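Local coordinates for peptidase C51 domain-containing protein (PDB 3L9A) that is of unknown function, but belongs to a phage-associated protein that is probably a CHAP-type cell-wall peptidase, of which this is the C-terminal domain, at residues Met8-Val13 / His33-Gln38; Thr37-Phe42 / Ile77-Phe82. One frame throughout, in Å; residues are numbered along the deposited sequence.

Contact 1: Met8-Val13 / His33-Gln38; sequences MRDFFV and HVSPTQ
Phe11 and Val34 form a hydrogen-bonded antiparallel pair where strands 11-15 and 31-35 meet in the mixed sheet of this domain. Phe11 N donates to Val34 O, and Val34 N returns a bond to Phe11 O at 2.8 Å, nearly along the C=O axis. On the same face of the sheet, Val34 CB lies over one face of the Phe11 ring, offset toward the rim. Val34 CG1 reaches Phe11 CZ at 3.5 Å, and Phe11 CE2 touches Pro36 CG. Ile74 of helix 68-78 also touches Val34. On the other face the edge of His33 turns toward the face of Phe12, an offset edge-to-face pair with planes at 72°.

Asp10, in the loop before strand 11-15, bonds Ser35 at the end of strand 31-35 and, through a water, Thr37 in the loop after it. Asp10 CB lies 3.5 Å from Val34 O and close to His33 NE2. Asp10 CG, beside the backbone N and anti to the carbonyl carbon (chi1 -62°), is 3.8 Å from both Ser35 OG and His33 CE1. Asp10 OD1 accepts from Ser35 OG at 2.9 Å, met from above the carboxylate plane. OD2 takes a bond from Met8 N of the second subunit and another from a water, which also bonds His33 NE2. A second water donates to Asp10 OD1 and Met8 O and accepts from Thr37 N at 2.9 Å.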
loop_
_atom_site.group_PDB
_atom_site.type_symbol
_atom_site.label_atom_id
_atom_site.label_comp_id
_atom_site.label_asym_id
_atom_site.label_seq_id
_atom_site.Cartn_x
_atom_site.Cartn_y
_atom_site.Cartn_z
HETATM N N MSE A 8 -4.160 0.017 -4.814
HETATM C CA MSE A 8 -5.606 0.004 -4.461
HETATM C C MSE A 8 -5.829 -0.582 -3.068
HETATM O O MSE A 8 -5.231 -1.602 -2.723
HETATM C CB MSE A 8 -6.399 -0.777 -5.515
HETATM C CG MSE A 8 -7.852 -1.082 -5.153
HETATM SE SE MSE A 8 -8.918 0.526 -4.831
HETATM C CE MSE A 8 -10.380 -0.320 -3.886
ATOM N N ARG A 9 -6.673 0.090 -2.277
ATOM C CA ARG A 9 -7.173 -0.431 -0.999
ATOM C C ARG A 9 -7.776 -1.830 -1.135
ATOM O O ARG A 9 -8.100 -2.268 -2.229
ATOM C CB ARG A 9 -8.222 0.541 -0.414
ATOM C CG ARG A 9 -9.471 0.749 -1.234
ATOM C CD ARG A 9 -10.258 2.003 -0.821
ATOM N NE ARG A 9 -9.839 3.215 -1.531
ATOM C CZ ARG A 9 -9.326 4.301 -0.948
ATOM N NH1 ARG A 9 -9.163 4.346 0.370
ATOM N NH2 ARG A 9 -8.979 5.355 -1.682
ATOM N N ASP A 10 -7.913 -2.527 -0.015
ATOM C CA ASP A 10 -8.605 -3.805 -0.018
ATOM C C ASP A 10 -10.102 -3.581 -0.284
ATOM O O ASP A 10 -10.641 -2.513 0.012
ATOM C CB ASP A 10 -8.436 -4.489 1.336
ATOM C CG ASP A 10 -6.991 -4.816 1.679
ATOM O OD1 ASP A 10 -6.125 -4.877 0.773
ATOM O OD2 ASP A 10 -6.731 -5.036 2.882
ATOM N N PHE A 11 -10.770 -4.591 -0.826
ATOM C CA PHE A 11 -12.211 -4.506 -1.063
ATOM C C PHE A 11 -12.825 -5.889 -1.020
ATOM O O PHE A 11 -12.116 -6.894 -1.129
ATOM C CB PHE A 11 -12.540 -3.789 -2.384
ATOM C CG PHE A 11 -11.938 -4.424 -3.626
ATOM C CD1 PHE A 11 -12.643 -5.372 -4.357
ATOM C CD2 PHE A 11 -10.698 -4.021 -4.101
ATOM C CE1 PHE A 11 -12.119 -5.915 -5.534
ATOM C CE2 PHE A 11 -10.156 -4.579 -5.273
ATOM C CZ PHE A 11 -10.878 -5.514 -5.986
ATOM N N PHE A 12 -14.145 -5.938 -0.859
ATOM C CA PHE A 12 -14.878 -7.195 -0.948
ATOM C C PHE A 12 -15.620 -7.307 -2.276
ATOM O O PHE A 12 -16.108 -6.305 -2.824
ATOM C CB PHE A 12 -15.971 -7.262 0.123
ATOM C CG PHE A 12 -15.495 -7.504 1.534
ATOM C CD1 PHE A 12 -14.722 -8.619 1.868
ATOM C CD2 PHE A 12 -15.915 -6.656 2.553
ATOM C CE1 PHE A 12 -14.352 -8.853 3.202
ATOM C CE2 PHE A 12 -15.551 -6.889 3.877
ATOM C CZ PHE A 12 -14.774 -7.985 4.199
ATOM N N VAL A 13 -15.745 -8.541 -2.756
ATOM C CA VAL A 13 -16.742 -8.882 -3.768
ATOM C C VAL A 13 -17.524 -10.085 -3.253
ATOM O O VAL A 13 -17.077 -10.774 -2.331
ATOM C CB VAL A 13 -16.130 -9.179 -5.174
ATOM C CG1 VAL A 13 -15.369 -7.971 -5.703
ATOM C CG2 VAL A 13 -15.248 -10.407 -5.159
ATOM N N HIS A 33 -12.381 -11.514 0.084
ATOM C CA HIS A 33 -11.562 -10.376 0.469
ATOM C C HIS A 33 -10.450 -10.238 -0.555
ATOM O O HIS A 33 -9.676 -11.179 -0.763
ATOM C CB HIS A 33 -10.952 -10.590 1.850
ATOM C CG HIS A 33 -10.152 -9.422 2.328
ATOM N ND1 HIS A 33 -8.773 -9.389 2.280
ATOM C CD2 HIS A 33 -10.541 -8.223 2.829
ATOM C CE1 HIS A 33 -8.351 -8.228 2.762
ATOM N NE2 HIS A 33 -9.402 -7.507 3.114
ATOM N N VAL A 34 -10.375 -9.071 -1.194
ATOM C CA VAL A 34 -9.401 -8.841 -2.252
ATOM C C VAL A 34 -8.393 -7.804 -1.786
ATOM O O VAL A 34 -8.767 -6.686 -1.424
ATOM C CB VAL A 34 -10.071 -8.354 -3.566
ATOM C CG1 VAL A 34 -9.048 -8.253 -4.692
ATOM C CG2 VAL A 34 -11.228 -9.279 -3.976
ATOM N N SER A 35 -7.113 -8.179 -1.811
ATOM C CA SER A 35 -6.045 -7.274 -1.427
ATOM C C SER A 35 -5.074 -7.070 -2.583
ATOM O O SER A 35 -4.172 -7.877 -2.786
ATOM C CB SER A 35 -5.295 -7.795 -0.200
ATOM O OG SER A 35 -4.217 -6.917 0.096
ATOM N N PRO A 36 -5.279 -6.010 -3.377
ATOM C CA PRO A 36 -4.298 -5.737 -4.431
ATOM C C PRO A 36 -2.867 -5.584 -3.916
ATOM O O PRO A 36 -1.931 -6.060 -4.564
ATOM C CB PRO A 36 -4.827 -4.441 -5.060
ATOM C CG PRO A 36 -6.328 -4.562 -4.856
ATOM C CD PRO A 36 -6.424 -5.087 -3.442
ATOM N N THR A 37 -2.674 -4.946 -2.766
ATOM C CA THR A 37 -1.316 -4.743 -2.289
ATOM C C THR A 37 -0.617 -6.074 -2.010
ATOM O O THR A 37 0.569 -6.246 -2.341
ATOM C CB THR A 37 -1.232 -3.772 -1.091
ATOM O OG1 THR A 37 -2.139 -4.163 -0.045
ATOM C CG2 THR A 37 -1.531 -2.347 -1.548
ATOM N N GLN A 38 -1.350 -7.041 -1.466
ATOM C CA GLN A 38 -0.781 -8.363 -1.207
ATOM C C GLN A 38 -0.952 -9.335 -2.378
ATOM O O GLN A 38 -0.565 -10.500 -2.277
ATOM C CB GLN A 38 -1.398 -8.947 0.061
ATOM C CG GLN A 38 -1.132 -8.095 1.303
ATOM C CD GLN A 38 -1.371 -8.853 2.598
ATOM O OE1 GLN A 38 -2.054 -9.882 2.617
ATOM N NE2 GLN A 38 -0.800 -8.360 3.685
HETATM O O HOH W 1 -4.619 -3.592 -1.026
HETATM O O HOH W 2 -8.763 -5.271 4.662
#

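Contact 2: Thr37-Phe42 / Ile77-Phe82; sequences TQKRAF and IYQVKF
Lys39 CG stands anti to the carbonyl carbon (chi1 -67°), and the chain beyond it is extended. Gln79 has the same first torsion (chi1 -50°) in the conformer described, and the two side chains lie side by side, pointing the same way. Lys39 CB rests 3.6 Å from Gln79 O, and CG is about equally far from Gln79 O and Tyr78 O. Further out, Lys39 CE meets Gln79 NE2 at 3.6 Å. In this conformer one water accepts from both Lys39 NZ and Gln79 NE2. Gln79 NE2 also bonds Gln38 OE1 of the third subunit.

Gln79 has positive phi and is the first residue to leave helical geometry after helix 68-78. The chain then enters strand 81-83, which pairs in parallel with strand 40-43 at one edge of the five-stranded sheet. Lys39 and Arg40 both face Ser35, a G1 beta bulge at the start of strand 40-43. Lys81 N donates to Lys39 O at 2.9 Å, from well above the carbonyl plane. Lys81 O then accepts from Ala41 N at 3.0 Å, and Arg40 CA adds a CA-H...O contact to the same oxygen.

Val80 CG1 touches both Ala41 N and Ala41 CB. The Ala41 methyl also lies over one face of the Phe82 ring, offset toward the rim. Ala41 CB is 3.6 Å from Phe82 CE1. Helix 68-78 packs on Phe82 through Leu71, Ile74 and Val75. On the other face of the sheet, Arg40 NE and Lys81 NZ each form a salt bridge with Glu83. Arg40 NH2 lies 3.4 Å above the plane of the Phe42 ring, over its centre.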
loop_
_atom_site.group_PDB
_atom_site.type_symbol
_atom_site.label_atom_id
_atom_site.label_comp_id
_atom_site.label_asym_id
_atom_site.label_seq_id
_atom_site.Cartn_x
_atom_site.Cartn_y
_atom_site.Cartn_z
ATOM N N THR A 37 -2.674 -4.946 -2.766
ATOM C CA THR A 37 -1.316 -4.743 -2.289
ATOM C C THR A 37 -0.617 -6.074 -2.010
ATOM O O THR A 37 0.569 -6.246 -2.341
ATOM C CB THR A 37 -1.232 -3.772 -1.091
ATOM O OG1 THR A 37 -2.139 -4.163 -0.045
ATOM C CG2 THR A 37 -1.531 -2.347 -1.548
ATOM N N GLN A 38 -1.350 -7.041 -1.466
ATOM C CA GLN A 38 -0.781 -8.363 -1.207
ATOM C C GLN A 38 -0.952 -9.335 -2.378
ATOM O O GLN A 38 -0.565 -10.500 -2.277
ATOM C CB GLN A 38 -1.398 -8.947 0.061
ATOM C CG GLN A 38 -1.132 -8.095 1.303
ATOM C CD GLN A 38 -1.371 -8.853 2.598
ATOM O OE1 GLN A 38 -2.054 -9.882 2.617
ATOM N NE2 GLN A 38 -0.800 -8.360 3.685
ATOM N N LYS A 39 -1.523 -8.860 -3.482
ATOM C CA LYS A 39 -1.831 -9.727 -4.635
ATOM C C LYS A 39 -2.527 -11.029 -4.204
ATOM O O LYS A 39 -2.202 -12.117 -4.680
ATOM C CB LYS A 39 -0.569 -9.999 -5.467
ATOM C CG LYS A 39 -0.045 -8.746 -6.155
ATOM C CD LYS A 39 1.221 -9.031 -6.962
ATOM C CE LYS A 39 1.707 -7.784 -7.693
ATOM N NZ LYS A 39 3.052 -8.011 -8.304
ATOM N N ARG A 40 -3.504 -10.898 -3.310
ATOM C CA ARG A 40 -4.179 -12.067 -2.746
ATOM C C ARG A 40 -5.661 -11.799 -2.546
ATOM O O ARG A 40 -6.037 -10.755 -1.993
ATOM C CB ARG A 40 -3.554 -12.452 -1.394
ATOM C CG ARG A 40 -4.258 -13.634 -0.695
ATOM C CD ARG A 40 -3.601 -13.994 0.627
ATOM N NE ARG A 40 -4.329 -15.038 1.357
ATOM C CZ ARG A 40 -4.772 -14.937 2.610
ATOM N NH1 ARG A 40 -4.599 -13.826 3.314
ATOM N NH2 ARG A 40 -5.413 -15.965 3.162
ATOM N N ALA A 41 -6.496 -12.740 -2.991
ATOM C CA ALA A 41 -7.923 -12.732 -2.659
ATOM C C ALA A 41 -8.270 -14.087 -2.082
ATOM O O ALA A 41 -7.754 -15.107 -2.531
ATOM C CB ALA A 41 -8.776 -12.461 -3.890
ATOM N N PHE A 42 -9.154 -14.116 -1.094
ATOM C CA PHE A 42 -9.565 -15.399 -0.540
ATOM C C PHE A 42 -10.986 -15.347 -0.014
ATOM O O PHE A 42 -11.534 -14.279 0.244
ATOM C CB PHE A 42 -8.559 -15.930 0.509
ATOM C CG PHE A 42 -8.649 -15.294 1.871
ATOM C CD1 PHE A 42 -9.137 -16.027 2.949
ATOM C CD2 PHE A 42 -8.167 -14.007 2.098
ATOM C CE1 PHE A 42 -9.185 -15.473 4.225
ATOM C CE2 PHE A 42 -8.222 -13.438 3.375
ATOM C CZ PHE A 42 -8.723 -14.175 4.442
ATOM N N ILE A 77 -5.911 -6.540 -13.777
ATOM C CA ILE A 77 -5.556 -5.208 -13.327
ATOM C C ILE A 77 -4.652 -5.270 -12.108
ATOM O O ILE A 77 -3.699 -4.499 -12.018
ATOM C CB ILE A 77 -6.805 -4.314 -13.043
ATOM C CG1 ILE A 77 -7.446 -3.804 -14.340
ATOM C CG2 ILE A 77 -6.403 -3.061 -12.287
ATOM C CD1 ILE A 77 -7.860 -4.838 -15.291
ATOM N N TYR A 78 -4.937 -6.181 -11.182
ATOM C CA TYR A 78 -4.263 -6.224 -9.889
ATOM C C TYR A 78 -3.354 -7.423 -9.671
ATOM O O TYR A 78 -2.726 -7.514 -8.619
ATOM C CB TYR A 78 -5.275 -6.055 -8.732
ATOM C CG TYR A 78 -6.060 -4.765 -8.835
ATOM C CD1 TYR A 78 -5.423 -3.529 -8.662
ATOM C CD2 TYR A 78 -7.426 -4.766 -9.111
ATOM C CE1 TYR A 78 -6.122 -2.331 -8.776
ATOM C CE2 TYR A 78 -8.137 -3.571 -9.220
ATOM C CZ TYR A 78 -7.473 -2.359 -9.053
ATOM O OH TYR A 78 -8.186 -1.189 -9.170
ATOM N N GLN A 79 -3.327 -8.359 -10.617
ATOM C CA GLN A 79 -2.361 -9.461 -10.556
ATOM C C GLN A 79 -2.593 -10.336 -9.316
ATOM O O GLN A 79 -1.669 -10.938 -8.777
ATOM C CB GLN A 79 -0.930 -8.899 -10.590
ATOM C CG GLN A 79 -0.712 -7.908 -11.739
ATOM C CD GLN A 79 0.726 -7.480 -11.860
ATOM O OE1 GLN A 79 1.466 -8.022 -12.674
ATOM N NE2 GLN A 79 1.137 -6.513 -11.037
ATOM N N VAL A 80 -3.852 -10.420 -8.894
ATOM C CA VAL A 80 -4.224 -11.101 -7.659
ATOM C C VAL A 80 -4.249 -12.614 -7.848
ATOM O O VAL A 80 -4.794 -13.103 -8.845
ATOM C CB VAL A 80 -5.592 -10.569 -7.176
ATOM C CG1 VAL A 80 -6.210 -11.470 -6.135
ATOM C CG2 VAL A 80 -5.441 -9.164 -6.639
ATOM N N LYS A 81 -3.680 -13.330 -6.877
ATOM C CA LYS A 81 -3.815 -14.777 -6.778
ATOM C C LYS A 81 -5.022 -15.105 -5.902
ATOM O O LYS A 81 -5.071 -14.739 -4.730
ATOM C CB LYS A 81 -2.550 -15.385 -6.162
ATOM C CG LYS A 81 -2.645 -16.906 -6.008
ATOM C CD LYS A 81 -1.620 -17.449 -5.021
ATOM C CE LYS A 81 -2.011 -18.834 -4.512
ATOM N NZ LYS A 81 -1.585 -19.045 -3.096
ATOM N N PHE A 82 -5.991 -15.800 -6.486
ATOM C CA PHE A 82 -7.208 -16.209 -5.784
ATOM C C PHE A 82 -7.010 -17.510 -5.016
ATOM O O PHE A 82 -6.349 -18.443 -5.500
ATOM C CB PHE A 82 -8.368 -16.332 -6.778
ATOM C CG PHE A 82 -8.994 -15.010 -7.123
ATOM C CD1 PHE A 82 -10.176 -14.614 -6.508
ATOM C CD2 PHE A 82 -8.387 -14.142 -8.024
ATOM C CE1 PHE A 82 -10.747 -13.381 -6.799
ATOM C CE2 PHE A 82 -8.957 -12.902 -8.309
ATOM C CZ PHE A 82 -10.137 -12.525 -7.692
HETATM O O HOH W 3 3.697 -5.871 -10.148
#

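In the fold
Contact 1 and contact 2 sit side by side in one sheet, with centres about 7 Å apart. They share Thr37 and Gln38, in the turn between strands 31-35 and 40-43. Probable backbone hydrogen bonds join these strands: Ser35 N to Arg40 O at 2.8 Å and His33 N to Phe42 O at 2.9 Å. Met8 CB packs on Tyr78 CE1, at the end of helix 68-78, at 3.6 Å. Both contacts also reach the third subunit: Pro36 O and Tyr78 O each bond Gln38 NE2 there. A bound sodium ion lies about 7 Å from the Phe12 side chain of contact 1.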